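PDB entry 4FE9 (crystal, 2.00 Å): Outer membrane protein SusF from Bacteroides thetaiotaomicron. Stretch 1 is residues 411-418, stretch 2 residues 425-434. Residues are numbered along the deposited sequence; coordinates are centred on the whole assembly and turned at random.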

# COMPACT_ATOMS: atom_id res chain seq x y z
N ALA A 411 -34.88 1.33 21.02
CA ALA A 411 -34.06 0.23 20.48
C ALA A 411 -32.60 0.49 20.81
O ALA A 411 -32.12 1.60 20.69
CB ALA A 411 -34.26 0.12 18.98
N VAL A 412 -31.94 -0.52 21.37
CA VAL A 412 -30.52 -0.48 21.65
C VAL A 412 -29.71 -0.73 20.36
O VAL A 412 -29.99 -1.66 19.63
CB VAL A 412 -30.14 -1.54 22.67
CG1 VAL A 412 -28.61 -1.50 22.96
CG2 VAL A 412 -30.95 -1.35 23.97
N ARG A 413 -28.76 0.15 20.08
CA ARG A 413 -27.70 -0.13 19.12
C ARG A 413 -26.32 0.04 19.77
O ARG A 413 -26.14 0.89 20.67
CB ARG A 413 -27.84 0.79 17.90
CG ARG A 413 -29.19 0.71 17.19
CD ARG A 413 -29.34 -0.63 16.40
NE ARG A 413 -28.69 -0.58 15.06
CZ ARG A 413 -29.25 -0.07 13.96
NH1 ARG A 413 -30.41 0.57 14.02
NH2 ARG A 413 -28.59 -0.13 12.79
N ILE A 414 -25.38 -0.84 19.40
CA ILE A 414 -24.00 -0.79 19.92
C ILE A 414 -23.04 -0.93 18.73
O ILE A 414 -23.30 -1.71 17.78
CB ILE A 414 -23.73 -1.96 20.89
CG1 ILE A 414 -24.96 -2.25 21.76
CG2 ILE A 414 -22.47 -1.68 21.76
CD1 ILE A 414 -24.92 -3.61 22.44
N CYS A 415 -21.92 -0.20 18.77
CA CYS A 415 -20.86 -0.38 17.78
C CYS A 415 -19.43 -0.14 18.31
O CYS A 415 -19.24 0.33 19.45
CB CYS A 415 -21.12 0.48 16.54
SG CYS A 415 -20.82 2.25 16.82
N VAL A 416 -18.46 -0.57 17.51
CA VAL A 416 -17.15 0.09 17.45
C VAL A 416 -17.06 0.89 16.16
O VAL A 416 -18.00 0.89 15.37
CB VAL A 416 -16.02 -0.95 17.48
CG1 VAL A 416 -16.07 -1.77 18.77
CG2 VAL A 416 -16.13 -1.87 16.27
N ASN A 417 -15.98 1.65 16.00
CA ASN A 417 -15.71 2.34 14.74
C ASN A 417 -14.20 2.48 14.54
O ASN A 417 -13.60 3.42 15.01
CB ASN A 417 -16.36 3.73 14.75
CG ASN A 417 -16.11 4.53 13.44
OD1 ASN A 417 -15.61 5.67 13.47
ND2 ASN A 417 -16.53 3.94 12.29
N PRO A 418 -13.59 1.56 13.78
CA PRO A 418 -12.14 1.67 13.49
C PRO A 418 -11.75 2.95 12.74
O PRO A 418 -12.57 3.56 12.05
CB PRO A 418 -11.85 0.43 12.63
CG PRO A 418 -13.09 -0.50 12.85
CD PRO A 418 -14.22 0.44 13.06
N ASP A 425 -20.29 5.27 8.68
CA ASP A 425 -20.35 3.83 8.47
C ASP A 425 -20.10 3.05 9.77
O ASP A 425 -19.62 1.90 9.75
CB ASP A 425 -19.32 3.41 7.43
CG ASP A 425 -19.71 3.83 6.00
OD1 ASP A 425 -20.89 4.22 5.79
OD2 ASP A 425 -18.83 3.77 5.12
N TRP A 426 -20.48 3.65 10.89
CA TRP A 426 -20.41 2.97 12.18
C TRP A 426 -21.13 1.62 12.14
O TRP A 426 -20.69 0.66 12.76
CB TRP A 426 -21.01 3.84 13.28
CG TRP A 426 -22.48 4.05 13.11
CD1 TRP A 426 -23.08 5.02 12.37
CD2 TRP A 426 -23.53 3.18 13.56
NE1 TRP A 426 -24.45 4.84 12.37
CE2 TRP A 426 -24.75 3.73 13.11
CE3 TRP A 426 -23.55 2.01 14.34
CZ2 TRP A 426 -25.99 3.12 13.38
CZ3 TRP A 426 -24.79 1.42 14.62
CH2 TRP A 426 -25.99 1.99 14.16
N TRP A 427 -22.20 1.52 11.34
CA TRP A 427 -23.05 0.31 11.36
C TRP A 427 -22.35 -0.88 10.66
O TRP A 427 -22.86 -1.98 10.66
CB TRP A 427 -24.37 0.59 10.66
CG TRP A 427 -24.18 1.24 9.35
CD1 TRP A 427 -24.14 2.59 9.10
CD2 TRP A 427 -23.96 0.60 8.10
NE1 TRP A 427 -23.87 2.81 7.78
CE2 TRP A 427 -23.73 1.61 7.14
CE3 TRP A 427 -23.87 -0.75 7.70
CZ2 TRP A 427 -23.54 1.33 5.78
CZ3 TRP A 427 -23.63 -1.03 6.34
CH2 TRP A 427 -23.44 0.01 5.40
N LYS A 428 -21.25 -0.60 9.97
CA LYS A 428 -20.46 -1.69 9.37
C LYS A 428 -19.80 -2.60 10.41
O LYS A 428 -19.31 -3.68 10.08
CB LYS A 428 -19.45 -1.14 8.39
CG LYS A 428 -20.13 -0.62 7.09
CD LYS A 428 -19.16 0.09 6.14
CE LYS A 428 -19.88 0.51 4.89
NZ LYS A 428 -18.98 0.73 3.78
N THR A 429 -19.71 -2.11 11.64
CA THR A 429 -19.13 -2.87 12.72
C THR A 429 -20.01 -2.75 13.95
O THR A 429 -19.62 -2.17 14.98
CB THR A 429 -17.64 -2.40 13.05
OG1 THR A 429 -17.62 -1.01 13.36
CG2 THR A 429 -16.71 -2.65 11.83
N GLU A 430 -21.23 -3.23 13.83
CA GLU A 430 -22.16 -3.12 14.94
C GLU A 430 -22.60 -4.48 15.39
O GLU A 430 -22.30 -5.52 14.74
CB GLU A 430 -23.35 -2.21 14.60
CG GLU A 430 -24.40 -2.85 13.61
CD GLU A 430 -25.76 -2.18 13.66
OE1 GLU A 430 -26.21 -1.77 14.78
OE2 GLU A 430 -26.45 -2.18 12.60
N PHE A 431 -23.18 -4.52 16.58
CA PHE A 431 -23.64 -5.76 17.14
C PHE A 431 -24.67 -5.49 18.24
O PHE A 431 -25.05 -4.34 18.51
CB PHE A 431 -22.44 -6.54 17.72
CG PHE A 431 -21.66 -5.75 18.72
CD1 PHE A 431 -22.00 -5.79 20.06
CD2 PHE A 431 -20.66 -4.88 18.30
CE1 PHE A 431 -21.30 -5.04 20.99
CE2 PHE A 431 -19.94 -4.14 19.23
CZ PHE A 431 -20.29 -4.19 20.57
N ILE A 432 -25.19 -6.56 18.78
CA ILE A 432 -26.25 -6.49 19.79
C ILE A 432 -26.20 -7.80 20.63
O ILE A 432 -25.32 -8.65 20.41
CB ILE A 432 -27.64 -6.28 19.10
CG1 ILE A 432 -28.69 -5.70 20.08
CG2 ILE A 432 -28.13 -7.58 18.43
CD1 ILE A 432 -28.31 -4.37 20.66
N ILE A 433 -27.08 -7.92 21.62
CA ILE A 433 -27.21 -9.17 22.40
C ILE A 433 -28.55 -9.86 22.12
O ILE A 433 -29.60 -9.22 22.22
CB ILE A 433 -27.14 -8.88 23.93
CG1 ILE A 433 -25.78 -8.37 24.30
CG2 ILE A 433 -27.47 -10.10 24.74
CD1 ILE A 433 -25.79 -6.92 24.56
N PHE A 434 -28.52 -11.16 21.79
CA PHE A 434 -29.73 -12.00 21.74
C PHE A 434 -29.48 -13.19 22.63
O PHE A 434 -28.50 -13.92 22.43
CB PHE A 434 -30.00 -12.52 20.31
CG PHE A 434 -30.30 -11.43 19.28
CD1 PHE A 434 -31.38 -10.54 19.46
CD2 PHE A 434 -29.67 -11.47 18.00
CE1 PHE A 434 -31.73 -9.59 18.44
CE2 PHE A 434 -30.01 -10.55 17.00
CZ PHE A 434 -31.03 -9.58 17.24
O HOH W 1 -26.49 -2.78 17.13
O HOH W 2 -17.57 1.31 11.67

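How does the contact begin along stretch 1? Val 412 points toward stretch 2, and its CG1 lies 3.7 Å from CD1 of Ile 432, a packing of branched aliphatic groups that suits two buried residues. Arg 413 adds charge. Its CA-to-CB bond points sideways, but three successive m rotamers curl the chain back, so that NE donates to Glu 430 OE1 at 2.8 Å, almost linearly, and NH2 donates to Glu 430 OE2 at 3.0 Å. This two-pronged salt bridge pairs the buried carboxylate with a positive charge, while Trp 426 CH2 covers one face of the guanidinium, 3.6 Å from Arg 413 NH2.

What joins the backbones at Ile 414? Phe 431 N donates to Ile 414 O at 3.1 Å. Water 1 adds a link: it accepts from Ile 414 N at 3.2 Å and lies 2.5 Å from Phe 431 O and 2.6 Å from Glu 430 OE1. The Ile 414 side chain is buried against aromatic and aliphatic carbon: its CB sits over the face of the Phe 431 ring, 4.3 Å from the centroid, and its CD1 reaches Ile 432 CD1 at 3.9 Å.

Why does a small side chain fit at Cys 415? It shares a face of the sheet with Glu 430, where the two CA atoms are just 4.2 Å apart. Cys 415 CB packs at the edge of the Trp 426 ring, 3.6 Å from CE3, and lies 3.4 Å from Thr 429 O.

How is the contact closed beyond the cysteine? Val 416 and Thr 429 exchange two hydrogen bonds: Val 416 N donates to Thr 429 O at 3.2 Å, and Thr 429 OG1 donates to Val 416 O at 2.8 Å. The threonine hydroxyl also accepts from water 2, which accepts a hydrogen bond from Asn 417 ND2 and donates to Asp 425 O, each at 2.9 Å.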